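Local atomic coordinates of periplasmic binding protein (Thermotoga lettingae TMO, PDB entry 4RY8), a protein that probably serves as the solute-binding protein of a sugar transporter, and holds 5-methylthioribose in its pocket. Residues 71-76 with 268-273; 288-293 with 304-309; 294-297 with 301-304. All blocks are in the same frame, centred on the assembly; numbering follows the deposited sequence.

Contact 1. Residues 71-76 with 268-273; sequences RVDAII and ALVGGE
Val270, at the last turn of helix 255-270, pushes a methyl group into the start of strand 74-78, where Asp73 and Ala74 receive it. CG2 does most of the work. Val270 CG2 sits 3.6 Å from Asp73 CB and 3.8 Å from Ala74 CB, with the backbone oxygen Asp73 O at 3.7 Å from the same Val270 CG2. The other branch, Val270 CG1, hangs further out and reaches Asp73 CB at 4.1 Å. CG1 lies anti to the backbone N (chi1 168°), which puts CG2 beside that N and turns it onto the strand. The CA atoms of Asp73 and Val270 are 6.4 Å apart, close enough for so short a side chain to bridge the space. In the type I periplasmic binding protein fold this is where a late helix of one lobe lies against a central strand of that lobe's parallel sheet: strand 74-78 runs between 17-22 and 98-102, and the side chain of Ala74 also touches Arg98. The packing thins quickly away from Val270. Of its side chain, Asp73 offers the helix only CB; the carboxylate is engaged elsewhere, OD1 accepting from Arg17 N. Beyond Val270 the helix ends in a Schellman motif, with Gly272 at positive phi and Glu273 N bonded back to Ala268 O at 3.1 Å; Gly272 lies exposed on this solvent side, and the strand makes no contact with it.

Contact 2. Residues 288-293 with 304-309; sequences RQFLVD and KALPAL
Phe290, on the short helix 288-293, faces Ala305 and Leu306 just where helix 299-305 gives way: Leu306 leaves helical geometry (phi/psi -135°/79°), and a 3-10 turn follows, with Leu309 N bonded to Leu306 O at 3.1 Å. The two helices and the loop between them form a helix-loop-helix segment that follows strand 284-287, the antiparallel edge strand of the mixed sheet in one lobe of the type I periplasmic binding protein fold. Phe290 carries the contact from its side. With CG anti to the backbone N (chi1 174°), the ring reaches outward from helix 288-293, and its far end, CZ and CE2, arrives at the other segment. Phe290 CZ approaches Leu306 CG at 3.7 Å, while Phe290 CE2 meets the branch methyl Leu306 CD1 at 3.8 Å; the two side chains meet at a slant. Ala305 adds a lighter touch, its CB standing 4.1 Å from Phe290 CZ. Everything that meets here is apolar except for one carbonyl. Outside the pair, Ile296 and Leu302 also lie against the Phe290 ring, and Phe290 N is bonded to Thr287 OG1, tying down the backbone that carries it. The carbonyl of Ala305 turns its oxygen to the rim of the ring, in the ring plane, where Ala305 O lies 3.8 Å from Phe290 CZ.

Contact 3. Residues 294-297 with 301-304; sequences NNIT and ELVK
Glu301 OE1 takes two hydrogen bonds from Thr297, one from the backbone and one from the hydroxyl. Thr297 N donates at 2.8 Å, meeting Glu301 OE1 nearly along the C-O bond direction with an N-H...O angle of 154°. Thr297 OG1 donates at 2.9 Å to the same Glu301 OE1, coming in on the syn side and well out of the carboxylate plane. The hydroxyl stands between the threonine's backbone N and carbonyl carbon (chi1 80°), close enough to that N for both donors to converge on one oxygen. This double grip should fix the end of the glutamate and the rotation of the threonine together. Replacing Glu301 with an alanine would probably leave Thr297 N and OG1 without this shared acceptor and set the threonine hydroxyl free to turn. Next to this polar pair is an apolar one: Ile296 CG2 packs on Leu302 CB at 3.8 Å, and Ile296 CD1 reaches Leu302 CD1 at 4.0 Å. This is a short loop joining two helices in one lobe of the periplasmic binding protein fold. The preceding helix 288-293 ends in a Schellman motif, with Asn295 at positive phi as its C-prime residue; the bonds from Asn295 N to Val292 O and from Ile296 N to Leu291 O set the course of the loop and deliver Thr297 to the glutamate. In the first turn of helix 299-305, Glu301 N is hydrogen-bonded to Asn298 OD1. Further out, Val232 also meets Leu302.

Along the chain contact 1 closes before contacts 2 and 3 open, and it lies in the other lobe: its centre is 36 Å from each of theirs, with nearest atoms about 18 Å from contact 2 and about 21 Å from contact 3. Contact 1 joins a strand of the parallel sheet to helix 255-270. Contacts 2 and 3 both use helix 299-305, have centres 5 Å apart and interlock through Ile296, whose CD1 lies 3.6 Å from Ala305 CB, forming one continuous apolar patch near strand 284-287. As in type I periplasmic binding proteins generally, the ligand sits between the lobes; none of the three contacts includes a sugar-pocket residue, and Leu302's side chain is about 14 Å from the sugar.

Contact 1. Residues 71-76 with 268-273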
ATOM      1  N   ARG C  71     -10.479 -24.610 -30.018  1.00 35.45           N
ATOM      2  CA  ARG C  71     -10.242 -25.418 -28.825  1.00 38.41           C
ATOM      3  C   ARG C  71      -8.755 -25.371 -28.433  1.00 45.45           C
ATOM      4  O   ARG C  71      -8.098 -26.401 -28.321  1.00 34.11           O
ATOM      5  CB  ARG C  71     -10.640 -26.892 -29.016  1.00 47.06           C
ATOM      6  CG  ARG C  71     -11.908 -27.175 -29.814  1.00 56.52           C
ATOM      7  CD  ARG C  71     -11.746 -28.500 -30.561  1.00 53.85           C
ATOM      8  NE  ARG C  71     -12.971 -28.980 -31.187  1.00 62.50           N
ATOM      9  CZ  ARG C  71     -13.055 -30.093 -31.917  1.00 94.55           C
ATOM     10  NH1 ARG C  71     -11.980 -30.853 -32.111  1.00 87.86           N
ATOM     11  NH2 ARG C  71     -14.221 -30.456 -32.452  1.00 81.30           N
ATOM     12  N   VAL C  72      -8.223 -24.172 -28.253  1.00 37.47           N
ATOM     13  CA  VAL C  72      -6.903 -24.026 -27.616  1.00 34.60           C
ATOM     14  C   VAL C  72      -6.984 -24.605 -26.194  1.00 38.09           C
ATOM     15  O   VAL C  72      -8.067 -24.735 -25.619  1.00 29.28           O
ATOM     16  CB  VAL C  72      -6.451 -22.546 -27.567  1.00 33.76           C
ATOM     17  CG1 VAL C  72      -6.305 -21.986 -28.981  1.00 37.03           C
ATOM     18  CG2 VAL C  72      -7.423 -21.682 -26.754  1.00 30.80           C
ATOM     19  N   ASP C  73      -5.830 -24.983 -25.662  1.00 32.53           N
ATOM     20  CA  ASP C  73      -5.738 -25.474 -24.318  1.00 33.92           C
ATOM     21  C   ASP C  73      -6.046 -24.388 -23.249  1.00 30.53           C
ATOM     22  O   ASP C  73      -6.643 -24.662 -22.194  1.00 31.50           O
ATOM     23  CB  ASP C  73      -4.341 -26.092 -24.122  1.00 36.70           C
ATOM     24  CG  ASP C  73      -4.104 -27.268 -25.032  1.00 32.71           C
ATOM     25  OD1 ASP C  73      -3.662 -27.088 -26.194  1.00 36.46           O
ATOM     26  OD2 ASP C  73      -4.413 -28.387 -24.593  1.00 35.02           O
ATOM     27  N   ALA C  74      -5.647 -23.151 -23.512  1.00 29.22           N
ATOM     28  CA  ALA C  74      -5.948 -22.067 -22.587  1.00 28.44           C
ATOM     29  C   ALA C  74      -5.957 -20.715 -23.263  1.00 29.05           C
ATOM     30  O   ALA C  74      -5.294 -20.520 -24.282  1.00 26.20           O
ATOM     31  CB  ALA C  74      -4.915 -22.061 -21.454  1.00 41.26           C
ATOM     32  N   ILE C  75      -6.727 -19.790 -22.679  1.00 24.93           N
ATOM     33  CA  ILE C  75      -6.727 -18.398 -23.068  1.00 24.09           C
ATOM     34  C   ILE C  75      -6.223 -17.458 -21.945  1.00 22.46           C
ATOM     35  O   ILE C  75      -6.712 -17.502 -20.800  1.00 22.11           O
ATOM     36  CB  ILE C  75      -8.149 -17.993 -23.520  1.00 25.88           C
ATOM     37  CG1 ILE C  75      -8.642 -18.963 -24.580  1.00 38.11           C
ATOM     38  CG2 ILE C  75      -8.148 -16.589 -24.092  1.00 25.30           C
ATOM     39  CD1 ILE C  75     -10.092 -18.777 -24.969  1.00 28.58           C
ATOM     40  N   ILE C  76      -5.272 -16.589 -22.280  1.00 22.07           N
ATOM     41  CA  ILE C  76      -4.966 -15.451 -21.453  1.00 22.23           C
ATOM     42  C   ILE C  76      -5.784 -14.245 -21.948  1.00 25.52           C
ATOM     43  O   ILE C  76      -5.684 -13.824 -23.108  1.00 29.35           O
ATOM     44  CB  ILE C  76      -3.471 -15.108 -21.489  1.00 22.96           C
ATOM     45  CG1 ILE C  76      -2.667 -16.368 -21.157  1.00 25.84           C
ATOM     46  CG2 ILE C  76      -3.140 -13.995 -20.510  1.00 20.96           C
ATOM     47  CD1 ILE C  76      -1.266 -16.342 -21.707  1.00 33.19           C
ATOM     48  N   ALA C 268       0.731 -23.830 -16.545  1.00 44.71           N
ATOM     49  CA  ALA C 268       0.468 -24.540 -15.297  1.00 38.73           C
ATOM     50  C   ALA C 268      -0.963 -25.080 -15.248  1.00 37.06           C
ATOM     51  O   ALA C 268      -1.187 -26.244 -14.894  1.00 34.01           O
ATOM     52  CB  ALA C 268       0.751 -23.639 -14.097  1.00 33.31           C
ATOM     53  N   LEU C 269      -1.940 -24.250 -15.601  1.00 28.67           N
ATOM     54  CA  LEU C 269      -3.341 -24.711 -15.590  1.00 31.28           C
ATOM     55  C   LEU C 269      -3.541 -25.885 -16.524  1.00 30.86           C
ATOM     56  O   LEU C 269      -4.182 -26.849 -16.157  1.00 30.49           O
ATOM     57  CB  LEU C 269      -4.304 -23.592 -15.983  1.00 28.10           C
ATOM     58  CG  LEU C 269      -4.368 -22.430 -15.012  1.00 29.33           C
ATOM     59  CD1 LEU C 269      -5.036 -21.237 -15.681  1.00 35.63           C
ATOM     60  CD2 LEU C 269      -5.057 -22.834 -13.708  1.00 40.67           C
ATOM     61  N   VAL C 270      -2.978 -25.809 -17.727  1.00 37.94           N
ATOM     62  CA  VAL C 270      -3.113 -26.898 -18.706  1.00 38.00           C
ATOM     63  C   VAL C 270      -2.532 -28.204 -18.126  1.00 33.75           C
ATOM     64  O   VAL C 270      -3.113 -29.263 -18.297  1.00 33.80           O
ATOM     65  CB  VAL C 270      -2.465 -26.538 -20.070  1.00 36.99           C
ATOM     66  CG1 VAL C 270      -2.364 -27.768 -20.964  1.00 37.58           C
ATOM     67  CG2 VAL C 270      -3.268 -25.435 -20.769  1.00 34.70           C
ATOM     68  N   GLY C 271      -1.414 -28.098 -17.413  1.00 33.52           N
ATOM     69  CA  GLY C 271      -0.855 -29.210 -16.638  1.00 35.35           C
ATOM     70  C   GLY C 271      -1.662 -29.724 -15.437  1.00 42.06           C
ATOM     71  O   GLY C 271      -1.230 -30.655 -14.766  1.00 48.23           O
ATOM     72  N   GLY C 272      -2.820 -29.126 -15.149  1.00 55.34           N
ATOM     73  CA  GLY C 272      -3.696 -29.596 -14.070  1.00 52.36           C
ATOM     74  C   GLY C 272      -3.430 -28.970 -12.709  1.00 45.33           C
ATOM     75  O   GLY C 272      -4.059 -29.346 -11.721  1.00 47.16           O
ATOM     76  N   GLU C 273      -2.504 -28.016 -12.651  1.00 35.35           N
ATOM     77  CA  GLU C 273      -2.158 -27.346 -11.411  1.00 38.26           C
ATOM     78  C   GLU C 273      -3.238 -26.345 -10.969  1.00 46.51           C
ATOM     79  O   GLU C 273      -3.807 -25.625 -11.791  1.00 42.90           O
ATOM     80  CB  GLU C 273      -0.830 -26.604 -11.559  1.00 37.79           C
ATOM     81  CG  GLU C 273       0.360 -27.489 -11.814  1.00 48.08           C
ATOM     82  CD  GLU C 273       0.824 -28.270 -10.583  1.00 47.26           C
ATOM     83  OE1 GLU C 273       0.475 -27.916  -9.434  1.00 46.93           O
ATOM     84  OE2 GLU C 273       1.556 -29.250 -10.776  1.00 51.63           O
TER

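Contact 2. Residues 288-293 with 304-309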
ATOM      1  N   ARG C 288      14.083   9.203  -9.982  1.00 33.72           N
ATOM      2  CA  ARG C 288      15.082   9.743 -10.902  1.00 32.00           C
ATOM      3  C   ARG C 288      16.448   9.806 -10.212  1.00 32.04           C
ATOM      4  O   ARG C 288      17.477   9.529 -10.827  1.00 28.60           O
ATOM      5  CB  ARG C 288      14.671  11.140 -11.377  1.00 30.77           C
ATOM      6  CG  ARG C 288      15.774  11.856 -12.111  1.00 29.19           C
ATOM      7  CD  ARG C 288      15.366  13.163 -12.752  1.00 30.09           C
ATOM      8  NE  ARG C 288      16.382  13.536 -13.730  1.00 42.96           N
ATOM      9  CZ  ARG C 288      17.594  13.989 -13.432  1.00 43.56           C
ATOM     10  NH1 ARG C 288      17.976  14.163 -12.175  1.00 45.92           N
ATOM     11  NH2 ARG C 288      18.431  14.280 -14.402  1.00 47.52           N
ATOM     12  N   GLN C 289      16.420  10.181  -8.939  1.00 36.52           N
ATOM     13  CA  GLN C 289      17.601  10.271  -8.081  1.00 32.77           C
ATOM     14  C   GLN C 289      18.348   8.954  -7.956  1.00 37.58           C
ATOM     15  O   GLN C 289      19.599   8.917  -8.012  1.00 32.55           O
ATOM     16  CB  GLN C 289      17.177  10.738  -6.679  1.00 39.35           C
ATOM     17  CG  GLN C 289      18.213  11.582  -5.950  1.00 93.20           C
ATOM     18  CD  GLN C 289      17.942  13.073  -6.086  1.00120.93           C
ATOM     19  OE1 GLN C 289      16.844  13.547  -5.781  1.00 73.92           O
ATOM     20  NE2 GLN C 289      18.941  13.817  -6.546  1.00 64.53           N
ATOM     21  N   PHE C 290      17.598   7.887  -7.710  1.00 29.79           N
ATOM     22  CA  PHE C 290      18.166   6.529  -7.650  1.00 30.68           C
ATOM     23  C   PHE C 290      18.758   6.104  -9.014  1.00 32.86           C
ATOM     24  O   PHE C 290      19.813   5.446  -9.063  1.00 34.28           O
ATOM     25  CB  PHE C 290      17.101   5.513  -7.145  1.00 32.00           C
ATOM     26  CG  PHE C 290      17.551   4.082  -7.199  1.00 44.49           C
ATOM     27  CD1 PHE C 290      18.453   3.577  -6.251  1.00 36.33           C
ATOM     28  CD2 PHE C 290      17.122   3.244  -8.226  1.00 48.95           C
ATOM     29  CE1 PHE C 290      18.892   2.261  -6.324  1.00 38.14           C
ATOM     30  CE2 PHE C 290      17.569   1.931  -8.300  1.00 48.18           C
ATOM     31  CZ  PHE C 290      18.457   1.439  -7.347  1.00 49.05           C
ATOM     32  N   LEU C 291      18.111   6.482 -10.125  1.00 31.09           N
ATOM     33  CA  LEU C 291      18.640   6.106 -11.457  1.00 31.62           C
ATOM     34  C   LEU C 291      19.997   6.785 -11.700  1.00 35.12           C
ATOM     35  O   LEU C 291      20.966   6.125 -12.136  1.00 39.80           O
ATOM     36  CB  LEU C 291      17.683   6.450 -12.599  1.00 29.07           C
ATOM     37  CG  LEU C 291      16.296   5.791 -12.623  1.00 31.29           C
ATOM     38  CD1 LEU C 291      15.446   6.476 -13.689  1.00 26.26           C
ATOM     39  CD2 LEU C 291      16.448   4.309 -12.902  1.00 29.47           C
ATOM     40  N   VAL C 292      20.046   8.086 -11.394  1.00 38.07           N
ATOM     41  CA  VAL C 292      21.258   8.931 -11.601  1.00 40.96           C
ATOM     42  C   VAL C 292      22.394   8.510 -10.694  1.00 47.19           C
ATOM     43  O   VAL C 292      23.538   8.344 -11.160  1.00 38.68           O
ATOM     44  CB  VAL C 292      20.947  10.443 -11.344  1.00 52.10           C
ATOM     45  CG1 VAL C 292      22.211  11.295 -11.457  1.00 51.68           C
ATOM     46  CG2 VAL C 292      19.880  10.963 -12.305  1.00 41.92           C
ATOM     47  N   ASP C 293      22.101   8.341  -9.404  1.00 39.52           N
ATOM     48  CA  ASP C 293      23.158   7.960  -8.424  1.00 44.94           C
ATOM     49  C   ASP C 293      23.881   6.662  -8.770  1.00 40.74           C
ATOM     50  O   ASP C 293      25.043   6.487  -8.430  1.00 56.57           O
ATOM     51  CB  ASP C 293      22.571   7.826  -7.020  1.00 48.63           C
ATOM     52  CG  ASP C 293      22.329   9.158  -6.361  1.00 57.83           C
ATOM     53  OD1 ASP C 293      22.547  10.192  -7.020  1.00 51.58           O
ATOM     54  OD2 ASP C 293      21.930   9.171  -5.176  1.00 47.07           O
ATOM     55  N   LYS C 304      19.316  -5.238 -12.025  1.00 36.14           N
ATOM     56  CA  LYS C 304      20.570  -5.600 -11.360  1.00 37.35           C
ATOM     57  C   LYS C 304      20.726  -4.723 -10.105  1.00 48.12           C
ATOM     58  O   LYS C 304      20.949  -5.224  -9.003  1.00 55.17           O
ATOM     59  CB  LYS C 304      21.710  -5.368 -12.339  1.00 43.78           C
ATOM     60  CG  LYS C 304      23.109  -5.524 -11.753  1.00 51.97           C
ATOM     61  CD  LYS C 304      24.173  -5.049 -12.735  1.00113.60           C
ATOM     62  CE  LYS C 304      24.198  -3.527 -12.875  1.00101.21           C
ATOM     63  NZ  LYS C 304      24.982  -3.093 -14.068  1.00 56.62           N
ATOM     64  N   ALA C 305      20.563  -3.413 -10.284  1.00 49.07           N
ATOM     65  CA  ALA C 305      20.669  -2.447  -9.193  1.00 47.58           C
ATOM     66  C   ALA C 305      19.540  -2.589  -8.169  1.00 59.98           C
ATOM     67  O   ALA C 305      19.698  -2.170  -7.024  1.00 41.17           O
ATOM     68  CB  ALA C 305      20.661  -1.029  -9.763  1.00 39.82           C
ATOM     69  N   LEU C 306      18.398  -3.129  -8.597  1.00 38.58           N
ATOM     70  CA  LEU C 306      17.209  -3.278  -7.747  1.00 44.51           C
ATOM     71  C   LEU C 306      16.632  -4.680  -7.954  1.00 45.61           C
ATOM     72  O   LEU C 306      15.647  -4.862  -8.687  1.00 30.15           O
ATOM     73  CB  LEU C 306      16.160  -2.214  -8.085  1.00 57.41           C
ATOM     74  CG  LEU C 306      15.787  -1.145  -7.052  1.00 79.81           C
ATOM     75  CD1 LEU C 306      14.625  -0.315  -7.588  1.00 47.69           C
ATOM     76  CD2 LEU C 306      15.416  -1.763  -5.713  1.00 85.06           C
ATOM     77  N   PRO C 307      17.252  -5.693  -7.317  1.00 36.24           N
ATOM     78  CA  PRO C 307      16.857  -7.087  -7.605  1.00 40.22           C
ATOM     79  C   PRO C 307      15.378  -7.431  -7.333  1.00 36.18           C
ATOM     80  O   PRO C 307      14.842  -8.337  -7.969  1.00 32.84           O
ATOM     81  CB  PRO C 307      17.825  -7.933  -6.746  1.00 60.53           C
ATOM     82  CG  PRO C 307      18.454  -6.990  -5.774  1.00 50.07           C
ATOM     83  CD  PRO C 307      18.374  -5.611  -6.359  1.00 46.67           C
ATOM     84  N   ALA C 308      14.708  -6.720  -6.432  1.00 37.87           N
ATOM     85  CA  ALA C 308      13.253  -6.962  -6.212  1.00 30.79           C
ATOM     86  C   ALA C 308      12.384  -6.879  -7.497  1.00 40.51           C
ATOM     87  O   ALA C 308      11.263  -7.377  -7.523  1.00 36.00           O
ATOM     88  CB  ALA C 308      12.753  -6.032  -5.114  1.00 27.77           C
ATOM     89  N   LEU C 309      12.885  -6.220  -8.542  1.00 38.26           N
ATOM     90  CA  LEU C 309      12.284  -6.272  -9.880  1.00 30.49           C
ATOM     91  C   LEU C 309      12.516  -7.611 -10.594  1.00 40.00           C
ATOM     92  O   LEU C 309      11.792  -7.909 -11.527  1.00 27.87           O
ATOM     93  CB  LEU C 309      12.791  -5.094 -10.750  1.00 31.64           C
ATOM     94  CG  LEU C 309      12.243  -3.672 -10.534  1.00 30.15           C
ATOM     95  CD1 LEU C 309      13.033  -2.584 -11.278  1.00 28.39           C
ATOM     96  CD2 LEU C 309      10.754  -3.595 -10.956  1.00 22.53           C
TER

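Contact 3. Residues 294-297 with 301-304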
ATOM      1  N   ASN C 294      23.189   5.788  -9.488  1.00 44.61           N
ATOM      2  CA  ASN C 294      23.657   4.463  -9.825  1.00 39.63           C
ATOM      3  C   ASN C 294      23.894   4.290 -11.317  1.00 40.25           C
ATOM      4  O   ASN C 294      24.099   3.168 -11.785  1.00 41.87           O
ATOM      5  CB  ASN C 294      22.588   3.471  -9.379  1.00 67.04           C
ATOM      6  CG  ASN C 294      22.396   3.491  -7.888  1.00 45.17           C
ATOM      7  OD1 ASN C 294      23.331   3.202  -7.148  1.00 56.56           O
ATOM      8  ND2 ASN C 294      21.229   3.885  -7.437  1.00 51.58           N
ATOM      9  N   ASN C 295      23.845   5.387 -12.074  1.00 37.94           N
ATOM     10  CA  ASN C 295      24.203   5.368 -13.504  1.00 40.09           C
ATOM     11  C   ASN C 295      23.390   4.357 -14.318  1.00 39.69           C
ATOM     12  O   ASN C 295      23.898   3.671 -15.211  1.00 41.12           O
ATOM     13  CB  ASN C 295      25.743   5.138 -13.680  1.00 41.64           C
ATOM     14  CG  ASN C 295      26.528   6.439 -13.664  1.00 47.89           C
ATOM     15  OD1 ASN C 295      27.163   6.806 -14.653  1.00 99.52           O
ATOM     16  ND2 ASN C 295      26.481   7.151 -12.545  1.00 49.59           N
ATOM     17  N   ILE C 296      22.119   4.253 -13.975  1.00 36.31           N
ATOM     18  CA  ILE C 296      21.204   3.341 -14.623  1.00 41.43           C
ATOM     19  C   ILE C 296      20.728   4.026 -15.894  1.00 42.91           C
ATOM     20  O   ILE C 296      20.299   5.181 -15.838  1.00 34.97           O
ATOM     21  CB  ILE C 296      20.016   3.011 -13.690  1.00 48.25           C
ATOM     22  CG1 ILE C 296      20.559   2.241 -12.478  1.00 45.96           C
ATOM     23  CG2 ILE C 296      18.929   2.206 -14.419  1.00 35.14           C
ATOM     24  CD1 ILE C 296      19.552   2.024 -11.376  1.00 63.78           C
ATOM     25  N   THR C 297      20.860   3.314 -17.021  1.00 40.79           N
ATOM     26  CA  THR C 297      20.428   3.768 -18.346  1.00 43.52           C
ATOM     27  C   THR C 297      19.434   2.826 -19.050  1.00 41.18           C
ATOM     28  O   THR C 297      18.914   3.165 -20.107  1.00 41.59           O
ATOM     29  CB  THR C 297      21.620   3.863 -19.304  1.00 43.99           C
ATOM     30  OG1 THR C 297      21.917   2.556 -19.790  1.00 47.82           O
ATOM     31  CG2 THR C 297      22.836   4.442 -18.617  1.00 42.69           C
ATOM     32  N   GLU C 301      20.221  -2.816 -16.277  1.00 34.48           N
ATOM     33  CA  GLU C 301      20.871  -2.145 -15.160  1.00 36.29           C
ATOM     34  C   GLU C 301      19.966  -1.839 -14.005  1.00 32.88           C
ATOM     35  O   GLU C 301      20.386  -1.748 -12.876  1.00 33.53           O
ATOM     36  CB  GLU C 301      21.557  -0.857 -15.656  1.00 35.92           C
ATOM     37  CG  GLU C 301      22.795  -1.150 -16.515  1.00 39.56           C
ATOM     38  CD  GLU C 301      23.201   0.003 -17.425  1.00 39.97           C
ATOM     39  OE1 GLU C 301      22.628   1.122 -17.325  1.00 54.91           O
ATOM     40  OE2 GLU C 301      24.075  -0.222 -18.280  1.00 43.51           O
ATOM     41  N   LEU C 302      18.683  -1.679 -14.252  1.00 45.38           N
ATOM     42  CA  LEU C 302      17.853  -1.324 -13.140  1.00 29.81           C
ATOM     43  C   LEU C 302      17.544  -2.539 -12.273  1.00 29.13           C
ATOM     44  O   LEU C 302      17.453  -2.441 -11.057  1.00 29.04           O
ATOM     45  CB  LEU C 302      16.557  -0.700 -13.638  1.00 28.60           C
ATOM     46  CG  LEU C 302      15.559  -0.595 -12.526  1.00 26.13           C
ATOM     47  CD1 LEU C 302      15.950   0.297 -11.375  1.00 28.06           C
ATOM     48  CD2 LEU C 302      14.282  -0.047 -13.157  1.00 24.88           C
ATOM     49  N   VAL C 303      17.315  -3.656 -12.935  1.00 29.67           N
ATOM     50  CA  VAL C 303      16.953  -4.921 -12.287  1.00 30.98           C
ATOM     51  C   VAL C 303      18.135  -5.392 -11.450  1.00 42.55           C
ATOM     52  O   VAL C 303      17.971  -5.854 -10.319  1.00 35.76           O
ATOM     53  CB  VAL C 303      16.605  -6.016 -13.333  1.00 34.31           C
ATOM     54  CG1 VAL C 303      16.595  -7.408 -12.710  1.00 54.56           C
ATOM     55  CG2 VAL C 303      15.245  -5.751 -13.954  1.00 31.82           C
ATOM     56  N   LYS C 304      19.316  -5.238 -12.025  1.00 36.14           N
ATOM     57  CA  LYS C 304      20.570  -5.600 -11.360  1.00 37.35           C
ATOM     58  C   LYS C 304      20.726  -4.723 -10.105  1.00 48.12           C
ATOM     59  O   LYS C 304      20.949  -5.224  -9.003  1.00 55.17           O
ATOM     60  CB  LYS C 304      21.710  -5.368 -12.339  1.00 43.78           C
ATOM     61  CG  LYS C 304      23.109  -5.524 -11.753  1.00 51.97           C
ATOM     62  CD  LYS C 304      24.173  -5.049 -12.735  1.00113.60           C
ATOM     63  CE  LYS C 304      24.198  -3.527 -12.875  1.00101.21           C
ATOM     64  NZ  LYS C 304      24.982  -3.093 -14.068  1.00 56.62           N
TER